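Side-chain contacts in exocyst complex component EXO70 (Saccharomyces cerevisiae, PDB 2B1E), which takes part in the secretory pathway as a subunit of the exocyst, the complex that tethers secretory vesicles to sites of exocytosis, and plays a role in assembling that complex: residues R319-K322 / F323-K327; V424-I427 / V428-E432; Y89-S92 / I93-I97. All coordinates share one frame; numbering follows the deposited sequence.

Contact 1. Residues R319-K322 / F323-K327; sequences RLRK and FSEYK
F323 reaches back one turn to R319, and its side chain can be followed outward from the backbone. F323 CB lies 3.3 Å from L320 O. Beyond it the ring turns its CD2 edge to the carbonyl of R319, whose O is near the ring plane and 3.2 Å from CD2. Farther out CE2 meets the aliphatic part of R319, 3.6 Å from CD; bends at chi2 and chi3 bring the arginine chain up against CE2 and CD2, with guanidinium and ring planes 64° apart. The ring ends among F244, F286, L285 and A289, the last three on helix 268-299. This is the last turn of helix 311-323 in the all-helical C-terminal part of EXO70, and helix 327-333 follows with Y326 as its N-cap residue. The backbone bond F323 N to R319 O spans 3.0 Å. S324 OG, set between its own N and carbonyl carbon (chi1 72°), gives a 2.7 Å hydrogen bond to R321 O from above the carbonyl plane. On the outer side R321 NH1 and E325 OE2 form a long salt bridge of 3.9 Å, while the edge of the Y326 ring faces K322 O, 3.5 Å from CD2.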
loop_
_atom_site.group_PDB
_atom_site.type_symbol
_atom_site.label_atom_id
_atom_site.label_comp_id
_atom_site.label_asym_id
_atom_site.label_seq_id
_atom_site.Cartn_x
_atom_site.Cartn_y
_atom_site.Cartn_z
ATOM N N ARG A 319 -7.560 -3.915 -12.811
ATOM C CA ARG A 319 -7.352 -3.142 -11.592
ATOM C C ARG A 319 -6.866 -4.038 -10.455
ATOM O O ARG A 319 -5.863 -3.737 -9.801
ATOM C CB ARG A 319 -8.655 -2.437 -11.196
ATOM C CG ARG A 319 -8.615 -1.709 -9.858
ATOM C CD ARG A 319 -7.588 -0.584 -9.829
ATOM N NE ARG A 319 -7.836 0.440 -10.842
ATOM C CZ ARG A 319 -7.123 1.557 -10.960
ATOM N NH1 ARG A 319 -6.122 1.796 -10.125
ATOM N NH2 ARG A 319 -7.405 2.435 -11.913
ATOM N N LEU A 320 -7.581 -5.134 -10.213
ATOM C CA LEU A 320 -7.193 -6.069 -9.160
ATOM C C LEU A 320 -5.827 -6.664 -9.501
ATOM O O LEU A 320 -5.016 -6.946 -8.612
ATOM C CB LEU A 320 -8.237 -7.187 -9.021
ATOM C CG LEU A 320 -9.615 -6.779 -8.492
ATOM C CD1 LEU A 320 -10.530 -7.994 -8.434
ATOM C CD2 LEU A 320 -9.470 -6.154 -7.108
ATOM N N ARG A 321 -5.583 -6.837 -10.797
ATOM C CA ARG A 321 -4.329 -7.388 -11.298
ATOM C C ARG A 321 -3.171 -6.471 -10.925
ATOM O O ARG A 321 -2.066 -6.933 -10.644
ATOM C CB ARG A 321 -4.395 -7.535 -12.823
ATOM C CG ARG A 321 -3.176 -8.203 -13.463
ATOM C CD ARG A 321 -3.023 -9.635 -12.981
ATOM N NE ARG A 321 -2.254 -10.464 -13.909
ATOM C CZ ARG A 321 -0.926 -10.485 -13.993
ATOM N NH1 ARG A 321 -0.182 -9.719 -13.200
ATOM N NH2 ARG A 321 -0.342 -11.278 -14.882
ATOM N N LYS A 322 -3.430 -5.168 -10.924
ATOM C CA LYS A 322 -2.400 -4.199 -10.579
ATOM C C LYS A 322 -2.222 -4.168 -9.064
ATOM O O LYS A 322 -1.107 -4.011 -8.561
ATOM C CB LYS A 322 -2.781 -2.813 -11.103
ATOM C CG LYS A 322 -3.049 -2.772 -12.605
ATOM C CD LYS A 322 -3.357 -1.361 -13.088
ATOM C CE LYS A 322 -3.889 -1.367 -14.514
ATOM N NZ LYS A 322 -2.968 -2.052 -15.465
ATOM N N PHE A 323 -3.329 -4.323 -8.345
ATOM C CA PHE A 323 -3.316 -4.343 -6.887
ATOM C C PHE A 323 -2.419 -5.485 -6.416
ATOM O O PHE A 323 -1.627 -5.323 -5.491
ATOM C CB PHE A 323 -4.732 -4.566 -6.354
ATOM C CG PHE A 323 -5.440 -3.314 -5.934
ATOM C CD1 PHE A 323 -5.200 -2.748 -4.687
ATOM C CD2 PHE A 323 -6.370 -2.709 -6.776
ATOM C CE1 PHE A 323 -5.875 -1.598 -4.281
ATOM C CE2 PHE A 323 -7.053 -1.557 -6.378
ATOM C CZ PHE A 323 -6.805 -1.001 -5.128
ATOM N N SER A 324 -2.548 -6.635 -7.073
ATOM C CA SER A 324 -1.772 -7.824 -6.730
ATOM C C SER A 324 -0.280 -7.693 -7.020
ATOM O O SER A 324 0.517 -8.489 -6.532
ATOM C CB SER A 324 -2.315 -9.048 -7.474
ATOM O OG SER A 324 -1.995 -8.995 -8.855
ATOM N N GLU A 325 0.102 -6.705 -7.823
ATOM C CA GLU A 325 1.510 -6.510 -8.145
ATOM C C GLU A 325 2.192 -5.770 -6.999
ATOM O O GLU A 325 3.418 -5.655 -6.952
ATOM C CB GLU A 325 1.659 -5.729 -9.454
ATOM C CG GLU A 325 1.030 -6.427 -10.655
ATOM C CD GLU A 325 1.236 -5.672 -11.960
ATOM O OE1 GLU A 325 1.003 -4.443 -11.989
ATOM O OE2 GLU A 325 1.623 -6.313 -12.961
ATOM N N TYR A 326 1.378 -5.271 -6.075
ATOM C CA TYR A 326 1.862 -4.549 -4.905
ATOM C C TYR A 326 1.414 -5.308 -3.663
ATOM O O TYR A 326 0.739 -4.757 -2.795
ATOM C CB TYR A 326 1.285 -3.130 -4.872
ATOM C CG TYR A 326 1.901 -2.175 -5.871
ATOM C CD1 TYR A 326 2.834 -1.220 -5.465
ATOM C CD2 TYR A 326 1.539 -2.212 -7.217
ATOM C CE1 TYR A 326 3.391 -0.321 -6.378
ATOM C CE2 TYR A 326 2.089 -1.320 -8.138
ATOM C CZ TYR A 326 3.013 -0.378 -7.714
ATOM O OH TYR A 326 3.555 0.507 -8.623
ATOM N N LYS A 327 1.788 -6.581 -3.590
ATOM C CA LYS A 327 1.419 -7.418 -2.458
ATOM C C LYS A 327 1.769 -6.759 -1.125
ATOM O O LYS A 327 0.910 -6.597 -0.258
ATOM C CB LYS A 327 2.112 -8.781 -2.558
ATOM C CG LYS A 327 1.904 -9.660 -1.335
ATOM C CD LYS A 327 2.613 -10.998 -1.472
ATOM C CE LYS A 327 2.669 -11.714 -0.130
ATOM N NZ LYS A 327 1.322 -11.828 0.494
#

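Contact 2. Residues V424-I427 / V428-E432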
loop_
_atom_site.group_PDB
_atom_site.type_symbol
_atom_site.label_atom_id
_atom_site.label_comp_id
_atom_site.label_asym_id
_atom_site.label_seq_id
_atom_site.Cartn_x
_atom_site.Cartn_y
_atom_site.Cartn_z
ATOM N N VAL A 424 -12.865 -13.731 -14.941
ATOM C CA VAL A 424 -12.426 -13.433 -13.577
ATOM C C VAL A 424 -11.510 -14.528 -13.030
ATOM O O VAL A 424 -10.455 -14.245 -12.456
ATOM C CB VAL A 424 -13.621 -13.285 -12.612
ATOM C CG1 VAL A 424 -13.131 -13.277 -11.162
ATOM C CG2 VAL A 424 -14.370 -12.008 -12.913
ATOM N N GLU A 425 -11.916 -15.779 -13.208
ATOM C CA GLU A 425 -11.127 -16.905 -12.724
ATOM C C GLU A 425 -9.817 -17.096 -13.494
ATOM O O GLU A 425 -8.808 -17.527 -12.926
ATOM C CB GLU A 425 -11.965 -18.182 -12.778
ATOM C CG GLU A 425 -11.220 -19.430 -12.367
ATOM C CD GLU A 425 -12.140 -20.476 -11.784
ATOM O OE1 GLU A 425 -13.198 -20.747 -12.390
ATOM O OE2 GLU A 425 -11.797 -21.029 -10.717
ATOM N N GLN A 426 -9.833 -16.767 -14.781
ATOM C CA GLN A 426 -8.645 -16.893 -15.614
ATOM C C GLN A 426 -7.573 -15.897 -15.181
ATOM O O GLN A 426 -6.386 -16.236 -15.099
ATOM C CB GLN A 426 -9.007 -16.657 -17.084
ATOM C CG GLN A 426 -10.016 -17.655 -17.626
ATOM C CD GLN A 426 -10.365 -17.405 -19.075
ATOM O OE1 GLN A 426 -10.572 -16.265 -19.489
ATOM N NE2 GLN A 426 -10.449 -18.477 -19.857
ATOM N N ILE A 427 -7.993 -14.669 -14.899
ATOM C CA ILE A 427 -7.064 -13.625 -14.482
ATOM C C ILE A 427 -6.547 -13.845 -13.064
ATOM O O ILE A 427 -5.466 -13.368 -12.708
ATOM C CB ILE A 427 -7.716 -12.234 -14.620
ATOM C CG1 ILE A 427 -7.819 -11.886 -16.107
ATOM C CG2 ILE A 427 -6.907 -11.177 -13.863
ATOM C CD1 ILE A 427 -8.513 -10.585 -16.396
ATOM N N VAL A 428 -7.316 -14.570 -12.256
ATOM C CA VAL A 428 -6.894 -14.872 -10.894
ATOM C C VAL A 428 -5.824 -15.963 -10.967
ATOM O O VAL A 428 -4.783 -15.874 -10.324
ATOM C CB VAL A 428 -8.073 -15.387 -10.034
ATOM C CG1 VAL A 428 -7.545 -16.071 -8.781
ATOM C CG2 VAL A 428 -8.981 -14.225 -9.642
ATOM N N GLU A 429 -6.098 -16.979 -11.776
ATOM C CA GLU A 429 -5.211 -18.120 -11.969
ATOM C C GLU A 429 -3.844 -17.777 -12.559
ATOM O O GLU A 429 -2.884 -18.534 -12.397
ATOM C CB GLU A 429 -5.905 -19.139 -12.875
ATOM C CG GLU A 429 -5.099 -20.388 -13.191
ATOM C CD GLU A 429 -5.813 -21.294 -14.184
ATOM O OE1 GLU A 429 -6.982 -21.661 -13.925
ATOM O OE2 GLU A 429 -5.207 -21.640 -15.223
ATOM N N LYS A 430 -3.752 -16.638 -13.236
ATOM C CA LYS A 430 -2.502 -16.234 -13.868
ATOM C C LYS A 430 -1.779 -15.098 -13.166
ATOM O O LYS A 430 -0.820 -14.552 -13.705
ATOM C CB LYS A 430 -2.774 -15.827 -15.313
ATOM C CG LYS A 430 -3.426 -16.919 -16.122
ATOM C CD LYS A 430 -4.268 -16.347 -17.246
ATOM C CE LYS A 430 -5.099 -17.444 -17.881
ATOM N NZ LYS A 430 -5.753 -18.274 -16.829
ATOM N N SER A 431 -2.231 -14.738 -11.972
ATOM C CA SER A 431 -1.600 -13.651 -11.244
ATOM C C SER A 431 -1.399 -13.963 -9.771
ATOM O O SER A 431 -1.744 -15.043 -9.297
ATOM C CB SER A 431 -2.438 -12.380 -11.372
ATOM O OG SER A 431 -3.715 -12.555 -10.788
ATOM N N GLU A 432 -0.840 -12.995 -9.053
ATOM C CA GLU A 432 -0.589 -13.140 -7.629
ATOM C C GLU A 432 -1.922 -13.301 -6.907
ATOM O O GLU A 432 -1.974 -13.761 -5.767
ATOM C CB GLU A 432 0.137 -11.901 -7.096
ATOM C CG GLU A 432 0.710 -12.077 -5.700
ATOM C CD GLU A 432 1.934 -12.981 -5.687
ATOM O OE1 GLU A 432 2.983 -12.574 -6.229
ATOM O OE2 GLU A 432 1.848 -14.098 -5.140
#
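K430 and S431 each carry a side-chain donor back to a carbonyl of the preceding turn, K430 to Q426 and S431 to I427. K430 NZ hydrogen-bonds Q426 O at 2.7 Å; the same oxygen takes a weak bond from K430 N, giving it two donors from one residue. The lysine curls over this carbonyl, its CD 3.0 Å from Q426 O, and a bend at the last torsion (chi4 46°) turns the ammonium back onto it. K430 NZ also lies 3.6 Å from Q426 CB and makes a long salt bridge with E429. S431 OG gives its proton to I427 O over 2.7 Å, in the carbonyl plane with a C=O...OG angle of 152°. With chi1 at 63° the hydroxyl also reaches forward to L433 N, a weak bond. Were S431 an alanine, I427 O would probably lose its hydroxyl donor and L433 N its side-chain cap. Behind these polar links the helix keeps its regular bonds, V428 N to V424 O and E429 N to E425 O, the latter 3.0 Å long. V428 CG2 rests 3.2 Å from V424 O. Farther out, V424 packs on helices 311-323 and 364-391, I427 touches M317, V428 meets H442, and a salt bridge ties E425 to K449 on helix 440-473. The end of helix 410-429 is thus closed by residues just beyond it, whose side-chain donors serve two last-turn carbonyls, and the S431 hydroxyl also caps L433 N, at the start of the short helix 433-436.

Contact 3. Residues Y89-S92 / I93-I97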
loop_
_atom_site.group_PDB
_atom_site.type_symbol
_atom_site.label_atom_id
_atom_site.label_comp_id
_atom_site.label_asym_id
_atom_site.label_seq_id
_atom_site.Cartn_x
_atom_site.Cartn_y
_atom_site.Cartn_z
ATOM N N TYR A 89 39.711 27.493 11.396
ATOM C CA TYR A 89 40.280 26.152 11.321
ATOM C C TYR A 89 39.192 25.084 11.478
ATOM O O TYR A 89 39.205 24.060 10.789
ATOM C CB TYR A 89 41.326 25.986 12.427
ATOM C CG TYR A 89 42.270 24.824 12.232
ATOM C CD1 TYR A 89 43.375 24.935 11.394
ATOM C CD2 TYR A 89 42.077 23.625 12.917
ATOM C CE1 TYR A 89 44.276 23.883 11.244
ATOM C CE2 TYR A 89 42.961 22.574 12.780
ATOM C CZ TYR A 89 44.064 22.710 11.942
ATOM O OH TYR A 89 44.964 21.684 11.837
ATOM N N PHE A 90 38.276 25.326 12.411
ATOM C CA PHE A 90 37.157 24.427 12.691
ATOM C C PHE A 90 36.283 24.277 11.438
ATOM O O PHE A 90 35.975 23.165 10.992
ATOM C CB PHE A 90 36.328 25.018 13.842
ATOM C CG PHE A 90 35.210 24.125 14.344
ATOM C CD1 PHE A 90 35.481 22.998 15.123
ATOM C CD2 PHE A 90 33.876 24.462 14.102
ATOM C CE1 PHE A 90 34.435 22.225 15.661
ATOM C CE2 PHE A 90 32.825 23.698 14.633
ATOM C CZ PHE A 90 33.109 22.579 15.414
ATOM N N ILE A 91 35.889 25.413 10.884
ATOM C CA ILE A 91 35.045 25.462 9.694
ATOM C C ILE A 91 35.754 24.824 8.495
ATOM O O ILE A 91 35.136 24.163 7.659
ATOM C CB ILE A 91 34.683 26.934 9.370
ATOM C CG1 ILE A 91 33.758 27.494 10.466
ATOM C CG2 ILE A 91 33.999 27.022 8.030
ATOM C CD1 ILE A 91 33.512 29.006 10.367
ATOM N N SER A 92 37.060 25.018 8.415
ATOM C CA SER A 92 37.811 24.447 7.317
ATOM C C SER A 92 37.766 22.914 7.349
ATOM O O SER A 92 37.528 22.272 6.327
ATOM C CB SER A 92 39.260 24.933 7.371
ATOM O OG SER A 92 40.003 24.338 6.338
ATOM N N ILE A 93 38.003 22.328 8.520
ATOM C CA ILE A 93 37.971 20.875 8.646
ATOM C C ILE A 93 36.587 20.353 8.271
ATOM O O ILE A 93 36.457 19.370 7.536
ATOM C CB ILE A 93 38.300 20.427 10.084
ATOM C CG1 ILE A 93 39.762 20.730 10.401
ATOM C CG2 ILE A 93 38.047 18.938 10.248
ATOM C CD1 ILE A 93 40.183 20.327 11.798
ATOM N N LEU A 94 35.551 21.015 8.778
ATOM C CA LEU A 94 34.186 20.604 8.485
ATOM C C LEU A 94 33.915 20.636 6.984
ATOM O O LEU A 94 33.172 19.802 6.459
ATOM C CB LEU A 94 33.181 21.507 9.213
ATOM C CG LEU A 94 33.099 21.356 10.738
ATOM C CD1 LEU A 94 32.127 22.376 11.320
ATOM C CD2 LEU A 94 32.657 19.946 11.083
ATOM N N ASN A 95 34.522 21.590 6.287
ATOM C CA ASN A 95 34.305 21.683 4.851
ATOM C C ASN A 95 35.301 20.889 4.003
ATOM O O ASN A 95 35.352 21.045 2.782
ATOM C CB ASN A 95 34.267 23.146 4.425
ATOM C CG ASN A 95 32.986 23.833 4.851
ATOM O OD1 ASN A 95 32.928 24.493 5.891
ATOM N ND2 ASN A 95 31.944 23.661 4.061
ATOM N N SER A 96 36.084 20.032 4.650
ATOM C CA SER A 96 37.040 19.202 3.934
ATOM C C SER A 96 36.240 18.209 3.083
ATOM O O SER A 96 36.740 17.674 2.097
ATOM C CB SER A 96 37.942 18.457 4.916
ATOM O OG SER A 96 37.184 17.667 5.812
ATOM N N ILE A 97 34.994 17.965 3.474
ATOM C CA ILE A 97 34.114 17.073 2.716
ATOM C C ILE A 97 33.273 17.964 1.812
ATOM O O ILE A 97 32.534 18.818 2.308
ATOM C CB ILE A 97 33.138 16.287 3.627
ATOM C CG1 ILE A 97 33.907 15.495 4.678
ATOM C CG2 ILE A 97 32.282 15.341 2.772
ATOM C CD1 ILE A 97 33.026 14.538 5.498
#
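F90 and L94 form the buried, close-fitting part of this helix end: the CE2 corner of the F90 ring meets L94 CD1 at 3.6 Å, the methyl coming obliquely to the ring. The leucine lies close to the backbone of the turn before it, with its CG 3.4 Å from F90 O, and the bond from L94 N to that oxygen is nearly straight at 167°. One residue earlier, Y89 and I93 repeat the same spacing on a more exposed flank. I93 CD1 approaches Y89 CE2 to 3.7 Å, again obliquely, and I93 CG1 lies 3.4 Å from Y89 O. The tyrosine ring points outward with CG opposite the backbone N (chi1 -163°), where CE2 and CD2 meet the I93 methyl, and its hydroxyl is hydrogen-bonded to N34. S92 lies on the solvent side; here N95 N bonds I91 O at 3.0 Å and adds a weak bond to S92 O. N95 is the first residue to leave helical backbone angles. Just beyond, S96 turns back, its N and OG both bonding to I93 O, the hydroxyl in the carbonyl plane. Two donors from a single residue thus hold the carbonyl of I93 where the helix gives out. Toward the interior F90 and L94 both lie against L123 of helix 117-132, F90 and I91 reach I142 of helix 136-155, and the hydroxyl of Y115 bonds to L94 O, seating the end of helix 66-94 against helices 117-132 and 136-155, with Y115 from the loop before the first of them.

Along the chain contact 3 comes first, then contact 1, then contact 2. Each marks the C-terminal end of a helix: 66-94, 311-323 and 410-429. Contacts 1 and 2 both belong to the C-terminal region conserved in the EXO70 family, their centres about 11 Å apart, and they touch directly: R321 NE comes within 3.2 Å of S431 CB, and S324 O packs on E432 CB, so two helix ends about a hundred residues apart in sequence touch. Contact 3 belongs to the N-terminal region; its centre lies about 50 Å from that of contact 1 and about 60 Å from that of contact 2. These separations reflect the elongated, all-helical rod of EXO70.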